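PDB 3OEP: urea carboxylase from Thermus thermophilus, which is of unknown function but is a KipI-KipA homologue built of cyclophilin-like domains, and probably not the allophanate hydrolase it was once taken for. Local coordinates for residues Pro90-Ala93 with Ser94-Leu98; Ala300-Gly304 with Glu305-Pro309; Trp478-Gly481 with Gln482-Pro485. All blocks are in the same frame, centred on the assembly; numbering follows the deposited sequence. Where two conformers were deposited one is given.

Interaction 1: Pro90-Ala93 with Ser94-Leu98; sequences PEVA and SRLGL
Glu91 and Arg95 form a salt bridge one turn apart on helix 89-96. Glu91 OE2 accepts a hydrogen bond from Arg95 NH1 at 3.0 Å, and the carboxylate oxygen lies at the edge of the guanidinium, near its plane. The two flat groups are turned 31° from each other. Glu91 CG is anti to the backbone N (chi1 -175°) and the chain runs on extended, alongside the Arg95 side chain. Glu91 CG also packs on Arg95 CD at 3.7 Å. With an alanine in place of Glu91, the guanidinium of Arg95 would probably lose this charged mate and be freer to swing.

The apolar contact is one residue on. Val92 CG1 meets Leu96 CD1 at 3.7 Å, the two side chains lying side by side.

Backbone bonds hold the turn. Ser94 N bonds to Pro90 O and Arg95 N to Glu91 O, both in the helical i to i+4 pattern. Leu96 N makes only weak bonds, to Val92 O and Ala93 O. Gly97 then takes a positive phi (70°) and the helix closes in a Schellman motif. The 6→1 bond of the motif runs from Leu98 N to Ala93 O at 2.8 Å. A water gives a proton to Pro90 O at 2.7 Å; in one of two Ser94 conformers it also bonds Ser94 OG.

Ala93 and Leu98 pack against helix 100-108, on Val103 among others. Val92 reaches Asn169 and Leu171 of strand 169-174. Val92 and Leu96 both touch Leu133 of a loop, so the helix end sits between the next helix, this loop and the sheet.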
# COMPACT_ATOMS: atom_id res chain seq x y z
N PRO A 90 23.12 -8.08 22.87
CA PRO A 90 24.00 -9.12 23.43
C PRO A 90 24.20 -10.34 22.52
O PRO A 90 25.32 -10.84 22.41
CB PRO A 90 23.30 -9.51 24.73
CG PRO A 90 22.50 -8.32 25.10
CD PRO A 90 22.04 -7.73 23.81
N GLU A 91 23.14 -10.79 21.87
CA GLU A 91 23.21 -11.94 20.97
C GLU A 91 24.02 -11.64 19.71
O GLU A 91 24.79 -12.47 19.24
CB GLU A 91 21.81 -12.39 20.56
CG GLU A 91 21.79 -13.65 19.71
CD GLU A 91 20.42 -13.94 19.13
OE1 GLU A 91 19.45 -13.99 19.92
OE2 GLU A 91 20.32 -14.12 17.90
N VAL A 92 23.82 -10.45 19.15
CA VAL A 92 24.61 -10.01 18.00
C VAL A 92 26.11 -10.02 18.36
O VAL A 92 26.93 -10.58 17.62
CB VAL A 92 24.17 -8.61 17.52
CG1 VAL A 92 25.14 -8.06 16.47
CG2 VAL A 92 22.76 -8.67 16.97
N ALA A 93 26.45 -9.41 19.49
CA ALA A 93 27.85 -9.36 19.95
C ALA A 93 28.44 -10.77 20.08
O ALA A 93 29.55 -11.03 19.61
CB ALA A 93 27.95 -8.62 21.28
N SER A 94 27.70 -11.67 20.73
CA SER A 94 28.16 -13.04 20.95
C SER A 94 28.39 -13.79 19.64
O SER A 94 29.43 -14.43 19.45
CB SER A 94 27.16 -13.83 21.79
OG SER A 94 27.14 -13.37 23.13
N ARG A 95 27.42 -13.70 18.73
CA ARG A 95 27.50 -14.41 17.45
C ARG A 95 28.63 -13.90 16.55
O ARG A 95 29.11 -14.63 15.69
CB ARG A 95 26.15 -14.35 16.73
CG ARG A 95 25.07 -15.15 17.44
CD ARG A 95 23.71 -14.92 16.85
NE ARG A 95 23.65 -15.32 15.45
CZ ARG A 95 22.59 -15.13 14.67
NH1 ARG A 95 21.49 -14.56 15.15
NH2 ARG A 95 22.63 -15.53 13.40
N LEU A 96 29.07 -12.66 16.77
CA LEU A 96 30.12 -12.05 15.94
C LEU A 96 31.48 -12.03 16.63
O LEU A 96 32.46 -11.57 16.02
CB LEU A 96 29.72 -10.63 15.55
CG LEU A 96 28.52 -10.53 14.59
CD1 LEU A 96 28.06 -9.09 14.48
CD2 LEU A 96 28.87 -11.11 13.22
N GLY A 97 31.56 -12.52 17.86
CA GLY A 97 32.80 -12.52 18.63
C GLY A 97 33.23 -11.14 19.06
O GLY A 97 34.42 -10.88 19.24
N LEU A 98 32.26 -10.24 19.24
CA LEU A 98 32.53 -8.84 19.55
C LEU A 98 32.09 -8.49 20.96
O LEU A 98 31.17 -9.11 21.51
CB LEU A 98 31.77 -7.95 18.57
CG LEU A 98 32.15 -8.02 17.09
CD1 LEU A 98 31.08 -7.35 16.23
CD2 LEU A 98 33.51 -7.38 16.88
O HOH W 1 27.11 -10.66 24.48

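Interaction 2: Ala300-Gly304 with Glu305-Pro309; sequences ALLEG and EEIPP
Ile307 meets Ala300 and Leu302 across a tight beta hairpin. Its CB packs on Ala300 CB at 3.9 Å, directly across the strands. CG1 is anti to the carbonyl carbon (chi1 -58°) and lies 4.2 Å from Ala300 O. From there the chain runs on to CD1, which ends 4.0 Å from Leu302 CB. The side chain thus leans along the neighbouring strand, from its direct partner toward the turn. Ala300, Leu302 and Ile307 share one face. That face is covered by other strands of the domain: Phe313 of strand 311-315 touches both Leu302 and Ile307, and Phe293 of strand 289-295 touches Ala300.

The motif is a beta hairpin with a two-residue loop (2:2), closed by a type I' turn from Leu302 to Glu305, with Glu303 and Gly304 at its corners. Both corners have positive phi. At Gly304 a side chain would jam against the preceding carbonyl oxygen. Strand 305-307 is an outermost strand of its antiparallel sheet within this chain.

Ala300 and Ile307 form a hydrogen-bonded pair, with Ile307 N to Ala300 O at 2.7 Å. Leu302 and Glu305 form the second such pair. Leu302 N meets Glu305 O in the carbonyl plane at 3.0 Å. The return bond from Glu305 N comes from above the Leu302 carbonyl plane, 54° out of it.

Leu301 and Glu306 are the non-hydrogen-bonded pair between them and point to the other face. Their side chains lie side by side, though Leu301 is modelled in two conformers and the closeness of its CD2 to Glu306 CG is doubtful. Beyond CG, the Glu306 carboxylate makes salt bridges through OE2 to Arg324 and through OE1 to Arg326.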
# COMPACT_ATOMS: atom_id res chain seq x y z
N ALA A 300 -28.43 -3.17 -0.39
CA ALA A 300 -28.68 -2.06 0.50
C ALA A 300 -30.12 -2.14 1.00
O ALA A 300 -31.00 -2.61 0.28
CB ALA A 300 -28.41 -0.72 -0.20
N LEU A 301 -30.33 -1.69 2.23
CA LEU A 301 -31.64 -1.74 2.88
C LEU A 301 -32.01 -0.34 3.33
O LEU A 301 -31.30 0.26 4.14
CB LEU A 301 -31.63 -2.66 4.10
CG LEU A 301 -31.43 -4.16 3.88
CD1 LEU A 301 -31.46 -4.87 5.23
CD2 LEU A 301 -32.49 -4.71 2.96
N LEU A 302 -33.12 0.18 2.82
CA LEU A 302 -33.57 1.52 3.16
C LEU A 302 -35.09 1.55 3.24
O LEU A 302 -35.76 1.19 2.27
CB LEU A 302 -33.08 2.53 2.11
CG LEU A 302 -33.47 3.99 2.35
CD1 LEU A 302 -32.84 4.51 3.63
CD2 LEU A 302 -33.07 4.85 1.15
N GLU A 303 -35.61 1.96 4.40
CA GLU A 303 -37.06 2.07 4.62
C GLU A 303 -37.81 0.78 4.25
O GLU A 303 -38.89 0.83 3.66
CB GLU A 303 -37.62 3.27 3.84
CG GLU A 303 -37.05 4.61 4.28
CD GLU A 303 -37.65 5.78 3.52
OE1 GLU A 303 -37.15 6.10 2.42
OE2 GLU A 303 -38.61 6.38 4.03
N GLY A 304 -37.21 -0.35 4.59
CA GLY A 304 -37.81 -1.66 4.34
C GLY A 304 -37.56 -2.27 2.97
O GLY A 304 -37.83 -3.46 2.78
N GLU A 305 -37.05 -1.47 2.03
CA GLU A 305 -36.84 -1.92 0.65
C GLU A 305 -35.40 -2.39 0.45
O GLU A 305 -34.48 -1.79 0.99
CB GLU A 305 -37.13 -0.79 -0.34
CG GLU A 305 -38.50 -0.13 -0.20
CD GLU A 305 -39.66 -1.04 -0.60
OE1 GLU A 305 -40.81 -0.69 -0.25
OE2 GLU A 305 -39.44 -2.09 -1.24
N GLU A 306 -35.22 -3.44 -0.34
CA GLU A 306 -33.89 -3.88 -0.77
C GLU A 306 -33.50 -3.13 -2.04
O GLU A 306 -34.31 -3.00 -2.96
CB GLU A 306 -33.85 -5.39 -1.02
CG GLU A 306 -33.75 -6.22 0.25
CD GLU A 306 -33.53 -7.70 -0.02
OE1 GLU A 306 -33.53 -8.11 -1.20
OE2 GLU A 306 -33.35 -8.46 0.95
N ILE A 307 -32.25 -2.66 -2.08
CA ILE A 307 -31.70 -1.95 -3.24
C ILE A 307 -30.48 -2.73 -3.73
O ILE A 307 -29.44 -2.74 -3.06
CB ILE A 307 -31.30 -0.51 -2.87
CG1 ILE A 307 -32.51 0.27 -2.32
CG2 ILE A 307 -30.71 0.22 -4.08
CD1 ILE A 307 -32.16 1.64 -1.73
N PRO A 308 -30.60 -3.42 -4.88
CA PRO A 308 -29.44 -4.14 -5.39
C PRO A 308 -28.38 -3.19 -5.94
O PRO A 308 -28.70 -2.04 -6.27
CB PRO A 308 -30.02 -5.02 -6.51
CG PRO A 308 -31.27 -4.35 -6.92
CD PRO A 308 -31.80 -3.62 -5.71
N PRO A 309 -27.12 -3.65 -6.02
CA PRO A 309 -26.07 -2.75 -6.47
C PRO A 309 -26.25 -2.35 -7.93
O PRO A 309 -26.85 -3.09 -8.72
CB PRO A 309 -24.78 -3.58 -6.28
CG PRO A 309 -25.22 -4.99 -6.28
CD PRO A 309 -26.63 -5.01 -5.74

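Interaction 3: Trp478-Gly481 with Gln482-Pro485; sequences WLLG and QARP
Leu480 and Ala483 meet where helix 477-480 gives way to the loop before strand 488-492. Leu480 CD2 and Ala483 CB are 4.5 Å apart, a loose touch. Both side chains also reach Val423 of strand 422-426. The Ala483 methyl packs more closely on the backbone, 3.4 Å from Leu480 O.

Gln482 folds back over the preceding peptide. Its CG is anti to the carbonyl carbon (chi1 -63°) and the chain bends at chi2, which brings CD to 3.7 Å from Gly481 O. The amide is buried but well supplied with partners. NE2 gives bonds to Asp254 OD2 and to the backbone oxygen of Arg331, while OE1 accepts from Val330 N. These bonds fix which way round the amide sits.

Within the helical end, Leu479 CD2 lies 3.3 Å above one face of the Trp478 ring, offset toward its rim. The same indole has a cation-pi contact with Arg384.

The backbone turns with two bonds. Gln482 N meets Leu479 O at 2.9 Å, coming from above the carbonyl plane. Ala483 N makes a weak bond to Leu480 O at 3.3 Å. A CB on Gly481 would be crowded by Trp478 O. The arrangement is a type I beta turn, Leu480 to Ala483, leading out of a short, weakly bonded helix toward strand 488-492, the last of a domain that is probably cyclophilin-like, as its family suggests.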
# COMPACT_ATOMS: atom_id res chain seq x y z
N TRP A 478 -9.85 -6.51 -10.60
CA TRP A 478 -11.12 -6.20 -9.94
C TRP A 478 -11.71 -7.43 -9.25
O TRP A 478 -12.34 -7.32 -8.20
CB TRP A 478 -12.14 -5.59 -10.93
CG TRP A 478 -12.70 -6.58 -11.91
CD1 TRP A 478 -12.13 -6.99 -13.08
CD2 TRP A 478 -13.95 -7.28 -11.82
NE1 TRP A 478 -12.93 -7.90 -13.72
CE2 TRP A 478 -14.06 -8.10 -12.96
CE3 TRP A 478 -14.99 -7.30 -10.87
CZ2 TRP A 478 -15.16 -8.93 -13.19
CZ3 TRP A 478 -16.08 -8.12 -11.10
CH2 TRP A 478 -16.16 -8.92 -12.25
N LEU A 479 -11.51 -8.61 -9.84
CA LEU A 479 -11.99 -9.84 -9.24
C LEU A 479 -11.37 -10.06 -7.87
O LEU A 479 -12.06 -10.48 -6.94
CB LEU A 479 -11.70 -11.04 -10.15
CG LEU A 479 -12.46 -11.10 -11.47
CD1 LEU A 479 -11.82 -12.14 -12.38
CD2 LEU A 479 -13.93 -11.40 -11.25
N LEU A 480 -10.08 -9.77 -7.74
CA LEU A 480 -9.40 -9.97 -6.46
C LEU A 480 -9.82 -8.96 -5.40
O LEU A 480 -9.66 -9.21 -4.20
CB LEU A 480 -7.89 -9.98 -6.66
CG LEU A 480 -7.41 -11.13 -7.54
CD1 LEU A 480 -5.90 -11.10 -7.69
CD2 LEU A 480 -7.88 -12.49 -6.97
N GLY A 481 -10.38 -7.84 -5.85
CA GLY A 481 -11.08 -6.91 -4.96
C GLY A 481 -12.33 -7.50 -4.34
O GLY A 481 -12.88 -6.95 -3.39
N GLN A 482 -12.80 -8.63 -4.89
CA GLN A 482 -14.00 -9.31 -4.41
C GLN A 482 -13.68 -10.72 -3.89
O GLN A 482 -14.59 -11.52 -3.68
CB GLN A 482 -15.03 -9.38 -5.53
CG GLN A 482 -15.52 -8.01 -5.99
CD GLN A 482 -16.28 -7.26 -4.91
OE1 GLN A 482 -16.76 -7.86 -3.94
NE2 GLN A 482 -16.43 -5.95 -5.09
N ALA A 483 -12.40 -11.00 -3.67
CA ALA A 483 -11.97 -12.31 -3.20
C ALA A 483 -12.39 -12.53 -1.74
O ALA A 483 -12.43 -11.58 -0.95
CB ALA A 483 -10.46 -12.45 -3.33
N ARG A 484 -12.73 -13.77 -1.42
CA ARG A 484 -12.98 -14.19 -0.05
C ARG A 484 -12.49 -15.63 0.11
O ARG A 484 -12.32 -16.34 -0.88
CB ARG A 484 -14.47 -14.08 0.28
CG ARG A 484 -15.40 -14.75 -0.70
CD ARG A 484 -16.85 -14.36 -0.42
NE ARG A 484 -17.32 -14.84 0.88
CZ ARG A 484 -18.42 -14.43 1.51
NH1 ARG A 484 -19.21 -13.50 0.97
NH2 ARG A 484 -18.74 -14.96 2.69
N PRO A 485 -12.23 -16.05 1.37
CA PRO A 485 -11.76 -17.42 1.60
C PRO A 485 -12.63 -18.47 0.93
O PRO A 485 -13.86 -18.40 1.01
CB PRO A 485 -11.84 -17.55 3.13
CG PRO A 485 -11.63 -16.18 3.62
CD PRO A 485 -12.34 -15.29 2.63
O HOH W 2 -11.52 -8.94 -0.88

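In the fold
From the N terminus, interaction 1 comes first, in the part of the chain related to carboxyltransferase subdomains C and D. It sets the end of helix 89-96 against helix 100-108 and strand 169-174. Interactions 2 and 3 follow in the part related to subdomains A and B. Each is a local contact in continuous chain, so none nests in or crosses another. Interaction 2 closes the hairpin of strands 298-302 and 305-307 at a sheet edge. Interaction 3 leads from helix 477-480 toward strand 488-492, which joins a different sheet. Interactions 1 and 2 have centres 64 Å apart. Interactions 2 and 3 are nearer, about 9 Å between nearest atoms, without touching.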